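Local coordinates for protein D-aminoacyl-tRNA deacylase (Archaeoglobus fulgidus, PDB 1YQE) that probably hydrolyses D-aminoacyl-tRNA to free tRNA and a D-amino acid in a zinc-dependent reaction, recycling mischarged tRNA, at residues Lys6-Glu12 with Phe46-Lys52; Val192-His198 with Phe218-Phe223; Leu226-Val232 with Ile257-Ala261. One frame throughout, in Å; residues are numbered along the deposited sequence.

Contact 1 of 3, residues Lys6-Glu12 with Phe46-Lys52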
# COMPACT_ATOMS: atom_id res chain seq x y z
N LYS A 6 14.50 5.82 -0.82
CA LYS A 6 13.30 5.06 -1.14
C LYS A 6 13.42 4.47 -2.54
O LYS A 6 14.03 5.07 -3.43
CB LYS A 6 12.08 5.96 -1.02
CG LYS A 6 11.94 6.54 0.39
CD LYS A 6 10.70 7.39 0.56
CE LYS A 6 10.53 7.82 2.01
NZ LYS A 6 11.60 8.77 2.43
N LEU A 7 12.85 3.29 -2.73
CA LEU A 7 12.92 2.59 -4.00
C LEU A 7 11.56 2.32 -4.63
O LEU A 7 10.68 1.73 -4.01
CB LEU A 7 13.64 1.25 -3.81
CG LEU A 7 13.69 0.26 -4.98
CD1 LEU A 7 14.43 0.86 -6.16
CD2 LEU A 7 14.38 -1.02 -4.52
N VAL A 8 11.40 2.77 -5.87
CA VAL A 8 10.16 2.55 -6.62
C VAL A 8 10.43 1.33 -7.50
O VAL A 8 11.43 1.28 -8.20
CB VAL A 8 9.81 3.77 -7.50
CG1 VAL A 8 8.56 3.47 -8.33
CG2 VAL A 8 9.58 4.98 -6.62
N VAL A 9 9.54 0.35 -7.44
CA VAL A 9 9.69 -0.88 -8.22
C VAL A 9 8.55 -1.08 -9.19
O VAL A 9 7.38 -0.94 -8.82
CB VAL A 9 9.74 -2.11 -7.28
CG1 VAL A 9 9.75 -3.39 -8.11
CG2 VAL A 9 10.96 -2.04 -6.38
N CYS A 10 8.88 -1.40 -10.44
CA CYS A 10 7.86 -1.64 -11.46
C CYS A 10 8.21 -2.87 -12.31
O CYS A 10 9.33 -3.37 -12.27
CB CYS A 10 7.71 -0.42 -12.37
SG CYS A 10 9.17 0.03 -13.33
N SER A 11 7.22 -3.34 -13.06
CA SER A 11 7.40 -4.50 -13.93
C SER A 11 7.60 -4.06 -15.37
O SER A 11 6.90 -3.17 -15.87
CB SER A 11 6.18 -5.42 -13.83
OG SER A 11 6.34 -6.59 -14.60
N GLU A 12 8.56 -4.68 -16.05
CA GLU A 12 8.85 -4.34 -17.44
C GLU A 12 7.65 -4.53 -18.36
O GLU A 12 7.49 -3.80 -19.33
CB GLU A 12 10.04 -5.17 -17.94
CG GLU A 12 11.38 -4.68 -17.40
CD GLU A 12 12.55 -5.56 -17.78
OE1 GLU A 12 12.68 -5.90 -18.98
OE2 GLU A 12 13.36 -5.90 -16.89
N PHE A 46 15.95 9.57 -5.30
CA PHE A 46 15.36 8.27 -5.01
C PHE A 46 15.81 7.26 -6.06
O PHE A 46 16.47 7.63 -7.03
CB PHE A 46 13.83 8.38 -4.96
CG PHE A 46 13.20 8.81 -6.24
CD1 PHE A 46 12.72 7.87 -7.15
CD2 PHE A 46 13.08 10.17 -6.55
CE1 PHE A 46 12.13 8.27 -8.35
CE2 PHE A 46 12.49 10.58 -7.75
CZ PHE A 46 12.01 9.63 -8.65
N TYR A 47 15.46 6.00 -5.86
CA TYR A 47 15.84 4.93 -6.78
C TYR A 47 14.64 4.34 -7.50
O TYR A 47 13.50 4.47 -7.05
CB TYR A 47 16.50 3.79 -6.00
CG TYR A 47 17.84 4.11 -5.38
CD1 TYR A 47 18.30 3.40 -4.27
CD2 TYR A 47 18.67 5.09 -5.92
CE1 TYR A 47 19.55 3.64 -3.73
CE2 TYR A 47 19.93 5.34 -5.38
CZ TYR A 47 20.36 4.61 -4.28
OH TYR A 47 21.61 4.85 -3.75
N ILE A 48 14.90 3.70 -8.64
CA ILE A 48 13.86 3.04 -9.42
C ILE A 48 14.45 1.70 -9.88
O ILE A 48 15.61 1.64 -10.29
CB ILE A 48 13.47 3.83 -10.69
CG1 ILE A 48 12.89 5.20 -10.31
CG2 ILE A 48 12.43 3.03 -11.49
CD1 ILE A 48 12.53 6.06 -11.52
N ALA A 49 13.66 0.64 -9.79
CA ALA A 49 14.13 -0.67 -10.21
C ALA A 49 13.09 -1.32 -11.10
O ALA A 49 11.90 -1.31 -10.79
CB ALA A 49 14.41 -1.55 -8.99
N GLU A 50 13.56 -1.88 -12.20
CA GLU A 50 12.69 -2.55 -13.16
C GLU A 50 13.02 -4.03 -13.13
O GLU A 50 14.19 -4.42 -13.12
CB GLU A 50 12.93 -1.96 -14.55
CG GLU A 50 11.75 -2.05 -15.48
CD GLU A 50 11.86 -1.07 -16.64
OE1 GLU A 50 10.93 -1.01 -17.47
OE2 GLU A 50 12.88 -0.34 -16.72
N THR A 51 11.99 -4.86 -13.10
CA THR A 51 12.16 -6.31 -13.07
C THR A 51 11.23 -6.94 -14.10
O THR A 51 10.20 -6.36 -14.44
CB THR A 51 11.82 -6.89 -11.68
OG1 THR A 51 12.04 -8.30 -11.69
CG2 THR A 51 10.37 -6.60 -11.32
N LYS A 52 11.60 -8.11 -14.60
CA LYS A 52 10.77 -8.79 -15.58
C LYS A 52 9.76 -9.68 -14.89
O LYS A 52 8.89 -10.27 -15.52
CB LYS A 52 11.64 -9.63 -16.53
CG LYS A 52 12.47 -8.79 -17.51
CD LYS A 52 13.09 -9.63 -18.63
CE LYS A 52 14.22 -10.51 -18.12
NZ LYS A 52 15.38 -9.69 -17.65

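Contact 2 of 3, residues Val192-His198 with Phe218-Phe223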
# COMPACT_ATOMS: atom_id res chain seq x y z
N VAL A 192 -4.53 -1.02 12.17
CA VAL A 192 -4.77 -2.16 11.32
C VAL A 192 -6.29 -2.08 11.25
O VAL A 192 -6.93 -1.85 12.27
CB VAL A 192 -4.35 -3.49 11.97
CG1 VAL A 192 -5.03 -4.65 11.26
CG2 VAL A 192 -2.84 -3.67 11.89
N GLY A 193 -6.87 -2.25 10.07
CA GLY A 193 -8.31 -2.16 9.97
C GLY A 193 -8.95 -3.52 9.80
O GLY A 193 -8.37 -4.40 9.15
N VAL A 194 -10.13 -3.69 10.37
CA VAL A 194 -10.85 -4.96 10.28
C VAL A 194 -12.31 -4.70 9.91
O VAL A 194 -13.03 -4.00 10.62
CB VAL A 194 -10.80 -5.73 11.63
CG1 VAL A 194 -11.65 -6.99 11.54
CG2 VAL A 194 -9.36 -6.10 11.97
N GLY A 195 -12.72 -5.25 8.77
CA GLY A 195 -14.09 -5.08 8.33
C GLY A 195 -14.19 -4.29 7.04
O GLY A 195 -13.25 -3.61 6.64
N GLY A 196 -15.35 -4.40 6.38
CA GLY A 196 -15.57 -3.68 5.14
C GLY A 196 -15.46 -4.51 3.87
O GLY A 196 -15.00 -5.64 3.89
N THR A 197 -15.90 -3.93 2.76
CA THR A 197 -15.83 -4.59 1.47
C THR A 197 -14.40 -4.41 0.94
O THR A 197 -13.61 -3.68 1.55
CB THR A 197 -16.84 -3.99 0.48
OG1 THR A 197 -16.75 -2.56 0.52
CG2 THR A 197 -18.25 -4.42 0.84
N HIS A 198 -14.07 -5.07 -0.17
CA HIS A 198 -12.72 -5.01 -0.73
C HIS A 198 -12.11 -3.63 -0.98
O HIS A 198 -10.89 -3.49 -1.03
CB HIS A 198 -12.64 -5.84 -2.02
CG HIS A 198 -13.52 -5.33 -3.12
ND1 HIS A 198 -14.90 -5.25 -3.00
CD2 HIS A 198 -13.23 -4.90 -4.37
CE1 HIS A 198 -15.41 -4.79 -4.13
NE2 HIS A 198 -14.42 -4.56 -4.97
N PHE A 218 -8.24 -5.85 6.67
CA PHE A 218 -8.84 -7.13 6.33
C PHE A 218 -10.34 -7.04 6.05
O PHE A 218 -11.13 -6.62 6.90
CB PHE A 218 -8.54 -8.12 7.44
CG PHE A 218 -7.07 -8.28 7.71
CD1 PHE A 218 -6.23 -8.83 6.74
CD2 PHE A 218 -6.51 -7.83 8.90
CE1 PHE A 218 -4.86 -8.92 6.95
CE2 PHE A 218 -5.13 -7.92 9.12
CZ PHE A 218 -4.31 -8.46 8.15
N ALA A 219 -10.71 -7.43 4.84
CA ALA A 219 -12.10 -7.39 4.40
C ALA A 219 -12.98 -8.40 5.12
O ALA A 219 -12.49 -9.38 5.69
CB ALA A 219 -12.18 -7.64 2.90
N LYS A 220 -14.28 -8.16 5.08
CA LYS A 220 -15.24 -9.05 5.71
C LYS A 220 -15.11 -10.49 5.20
O LYS A 220 -15.39 -11.42 5.95
CB LYS A 220 -16.67 -8.53 5.46
CG LYS A 220 -17.76 -9.55 5.73
CD LYS A 220 -19.14 -8.90 5.81
CE LYS A 220 -20.24 -9.90 5.48
NZ LYS A 220 -20.07 -11.19 6.22
N TYR A 221 -14.67 -10.67 3.96
CA TYR A 221 -14.54 -12.04 3.44
C TYR A 221 -13.42 -12.84 4.11
O TYR A 221 -13.31 -14.05 3.91
CB TYR A 221 -14.39 -12.05 1.90
CG TYR A 221 -13.10 -11.47 1.34
CD1 TYR A 221 -11.89 -12.15 1.48
CD2 TYR A 221 -13.10 -10.25 0.65
CE1 TYR A 221 -10.71 -11.64 0.95
CE2 TYR A 221 -11.91 -9.73 0.12
CZ TYR A 221 -10.72 -10.43 0.28
OH TYR A 221 -9.54 -9.93 -0.23
N THR A 222 -12.61 -12.17 4.92
CA THR A 222 -11.52 -12.84 5.62
C THR A 222 -11.86 -13.21 7.08
O THR A 222 -11.11 -13.95 7.72
CB THR A 222 -10.26 -11.94 5.68
OG1 THR A 222 -10.48 -10.87 6.61
CG2 THR A 222 -9.96 -11.36 4.31
N PHE A 223 -12.99 -12.70 7.58
CA PHE A 223 -13.39 -12.94 8.97
C PHE A 223 -13.24 -14.36 9.51
O PHE A 223 -12.65 -14.57 10.57
CB PHE A 223 -14.84 -12.50 9.22
CG PHE A 223 -15.05 -11.00 9.22
CD1 PHE A 223 -13.98 -10.12 9.16
CD2 PHE A 223 -16.35 -10.48 9.28
CE1 PHE A 223 -14.18 -8.74 9.17
CE2 PHE A 223 -16.56 -9.10 9.29
CZ PHE A 223 -15.48 -8.23 9.24

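Contact 3 of 3, residues Leu226-Val232 with Ile257-Ala261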
# COMPACT_ATOMS: atom_id res chain seq x y z
N LEU A 226 -9.52 -15.37 10.03
CA LEU A 226 -8.68 -14.57 10.90
C LEU A 226 -8.60 -15.21 12.28
O LEU A 226 -9.56 -15.83 12.73
CB LEU A 226 -9.25 -13.16 11.07
CG LEU A 226 -9.34 -12.19 9.89
CD1 LEU A 226 -10.09 -10.95 10.36
CD2 LEU A 226 -7.94 -11.82 9.40
N THR A 227 -7.46 -15.06 12.94
CA THR A 227 -7.27 -15.57 14.29
C THR A 227 -6.72 -14.41 15.10
O THR A 227 -6.21 -13.44 14.54
CB THR A 227 -6.27 -16.73 14.35
OG1 THR A 227 -4.99 -16.29 13.87
CG2 THR A 227 -6.76 -17.90 13.50
N ALA A 228 -6.83 -14.48 16.42
CA ALA A 228 -6.32 -13.42 17.27
C ALA A 228 -4.81 -13.28 17.05
O ALA A 228 -4.29 -12.17 17.02
CB ALA A 228 -6.62 -13.72 18.73
N GLU A 229 -4.11 -14.41 16.89
CA GLU A 229 -2.66 -14.37 16.70
C GLU A 229 -2.26 -13.75 15.36
O GLU A 229 -1.25 -13.06 15.26
CB GLU A 229 -2.06 -15.77 16.85
CG GLU A 229 -0.54 -15.80 16.70
CD GLU A 229 0.16 -14.72 17.53
OE1 GLU A 229 -0.06 -14.67 18.77
OE2 GLU A 229 0.94 -13.93 16.95
N PHE A 230 -3.06 -14.01 14.32
CA PHE A 230 -2.76 -13.44 13.02
C PHE A 230 -2.91 -11.92 13.12
O PHE A 230 -2.09 -11.18 12.57
CB PHE A 230 -3.72 -13.97 11.96
CG PHE A 230 -3.34 -13.59 10.56
CD1 PHE A 230 -2.22 -14.15 9.95
CD2 PHE A 230 -4.09 -12.65 9.85
CE1 PHE A 230 -1.86 -13.79 8.66
CE2 PHE A 230 -3.72 -12.28 8.56
CZ PHE A 230 -2.61 -12.85 7.96
N LEU A 231 -3.95 -11.46 13.80
CA LEU A 231 -4.16 -10.02 13.96
C LEU A 231 -3.02 -9.38 14.74
O LEU A 231 -2.62 -8.25 14.46
CB LEU A 231 -5.50 -9.73 14.65
CG LEU A 231 -6.74 -9.94 13.77
CD1 LEU A 231 -7.99 -9.57 14.57
CD2 LEU A 231 -6.63 -9.07 12.52
N VAL A 232 -2.48 -10.10 15.73
CA VAL A 232 -1.37 -9.57 16.51
C VAL A 232 -0.15 -9.41 15.60
O VAL A 232 0.59 -8.43 15.71
CB VAL A 232 -1.00 -10.51 17.69
CG1 VAL A 232 0.36 -10.14 18.25
CG2 VAL A 232 -2.07 -10.41 18.77
N ILE A 257 -12.15 -11.77 18.46
CA ILE A 257 -10.74 -11.97 18.16
C ILE A 257 -10.03 -10.63 18.05
O ILE A 257 -8.84 -10.54 18.33
CB ILE A 257 -10.54 -12.79 16.86
CG1 ILE A 257 -11.01 -11.99 15.65
CG2 ILE A 257 -11.30 -14.10 16.96
CD1 ILE A 257 -10.79 -12.71 14.34
N VAL A 258 -10.76 -9.60 17.64
CA VAL A 258 -10.16 -8.26 17.56
C VAL A 258 -9.78 -7.83 18.97
O VAL A 258 -8.66 -7.39 19.20
CB VAL A 258 -11.15 -7.23 16.95
CG1 VAL A 258 -10.76 -5.82 17.36
CG2 VAL A 258 -11.15 -7.36 15.43
N ASN A 259 -10.71 -7.97 19.90
CA ASN A 259 -10.46 -7.59 21.29
C ASN A 259 -9.35 -8.45 21.89
O ASN A 259 -8.54 -7.96 22.68
CB ASN A 259 -11.75 -7.74 22.12
CG ASN A 259 -12.73 -6.60 21.87
OD1 ASN A 259 -13.86 -6.63 22.35
ND2 ASN A 259 -12.29 -5.59 21.13
N GLU A 260 -9.31 -9.72 21.51
CA GLU A 260 -8.27 -10.62 21.99
C GLU A 260 -6.92 -10.08 21.53
O GLU A 260 -5.99 -9.92 22.33
CB GLU A 260 -8.47 -12.03 21.42
CG GLU A 260 -9.69 -12.77 21.95
CD GLU A 260 -9.82 -14.18 21.38
OE1 GLU A 260 -10.06 -14.33 20.16
OE2 GLU A 260 -9.67 -15.15 22.15
N ALA A 261 -6.82 -9.78 20.24
CA ALA A 261 -5.60 -9.26 19.63
C ALA A 261 -5.19 -7.93 20.25
O ALA A 261 -4.00 -7.70 20.51
CB ALA A 261 -5.79 -9.11 18.12

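Contact 1 of 3, residues Lys6-Glu12 with Phe46-Lys52
Strands 6-11 and 47-51 run side by side in parallel, their axes 4.5 Å apart at closest and 25° from exactly aligned. The hydrogen bonds zigzag as parallel pairing requires: Tyr-47 N to Lys-6 O (3.0 Å), Val-8 N to Tyr-47 O (2.9 Å), Ala-49 N to Val-8 O (2.8 Å), Cys-10 N to Ala-49 O (3.0 Å), a longer Thr-51 N to Cys-10 O (3.2 Å), and Glu-12 N to Thr-51 O (2.8 Å). CA-H...O contacts fill in between, such as Ile-48 CA to Val-8 O at 3.2 Å.

Side chains alternate between two faces. On one, Leu-7 CD1 reaches Tyr-47 CB (3.6 Å) and Ala-49 CB (3.7 Å), and Val-9 CG2 lies 4.4 Å from Ala-49 CB. On the other, Val-8 meets Ile-48, and Cys-10 SG lies 4.0 Å from Glu-50 CG. The Glu-50 carboxylate itself turns to Gln-18, Lys-21 and Tyr-41.

Helices on both faces make this a three-layer alpha/beta/alpha arrangement: 15-24 packs on Val-8, Cys-10 and Ile-48, and 61-65 on Leu-7, Val-9, Ala-49 and Thr-51. Within the large mixed sheet, strand 73-81 continues in parallel beyond 6-11, while 38-42 flanks 47-51 in antiparallel fashion.

Contact 2 of 3, residues Val192-His198 with Phe218-Phe223
Start at Phe-218, the last residue of strand 212-218, paired in parallel with Val-194 (CA to CA, 4.9 Å). This is the C-terminal end of two adjacent parallel strands. The Phe-218 backbone makes two bonds to segment 192-198: Phe-218 N donates to Gly-193 O, still in the strand, at 2.9 Å, and Phe-218 O accepts from Gly-195 N, just past its end, at 2.8 Å. Phe-218 CE2 lies 3.9 Å from Val-192 CG1, and beyond the two segments the ring packs under helix 228-238 on Leu-231 and Ala-234.

At Ala-219 the chain leaves the sheet. Its CA comes within 3.4 Å of Gly-196 O, and the same carbonyl accepts the final cross-bond, from Lys-220 N at 2.9 Å, so the two segments stay joined past the end of the regular pairing. From here the backbone turns: Thr-222 directs both N (2.9 Å) and OG1 (2.7 Å) to Ala-219 O, fastening the turn. The turn brings Phe-223 back toward the first segment. Its CZ lies 3.6 Å from Gly-195 CA, which sits at the ring edge, and its CE1 is 3.9 Å from Val-194 CG1.

The polar part of this contact is thus entirely main chain, and the apolar part is chiefly two phenylalanine rings, Phe-218 on Val-192, and Phe-223 on Val-194 and the CA of Gly-195. Gly-195 and Gly-196 both have positive phi, at angles where a CB would press on the preceding carbonyl O; glycine lets the loop after strand 189-194 present Gly-195 N and Gly-196 O to its partner.

Contact 3 of 3, residues Leu226-Val232 with Ile257-Ala261
Apolar contacts make up nearly all of this helix pair. Segments 228-232 and 257-261 of helices 228-238 and 252-265 cross at -51° with their axes 8.2 Å apart, a short spacing consistent with the alanines there: Ala-261 CB lies 3.5 Å from Leu-231 CB and 4.0 Å from Val-232 CG2, while Ala-228 CB touches Glu-260 CB at 3.7 Å. The nearest CA atoms are those of Ala-228 and Ile-257, 4.7 Å apart. Leu-231 CD1 sits 4.0 Å from both Ile-257 CG1 and Val-258 CG2, and Ile-257 CD1 extends to Leu-226 CB (3.6 Å), ahead of the first helix. Leu-226 and Leu-231 in turn rest on Phe-218 of the parallel sheet, and Val-258 on strands 242-245 and 268-271.

Hydrogen bonding stays within each segment. Thr-227 is the N-cap of helix 228-238, its OG1 accepting from Phe-230 N at 3.0 Å; Ala-261 N to Ile-257 O (2.9 Å) is a regular i to i+4 helix bond.

With no hydrogen bond or salt bridge between them, the helices are held by shape and exclusion of water, and their nearness is consistent with small residues at the crossing.

In the fold
Along the chain the three contacts follow in series, each closing before the next opens. Contact 1 lies in the eight-stranded mixed sheet, on the opposite side of the molecule's centre from the others: its centre is 29 Å from that of contact 2 and 34 Å from that of contact 3. Contacts 2 and 3 have centres 13 Å apart; contact 2 lies at the end of two strands of the four-stranded parallel sheet, contact 3 in the two helices, 228-238 and 252-265, packed on it. They touch directly: Phe-218 CD2 meets Leu-231 CD2 at 3.8 Å, and Val-194 CG1 meets Val-258 CG2 at 3.9 Å. The protein is thus built around two separate sheets, with the pyrophosphate about 8 Å from the side chain of Ser-11 and about 10 Å from that of His-198.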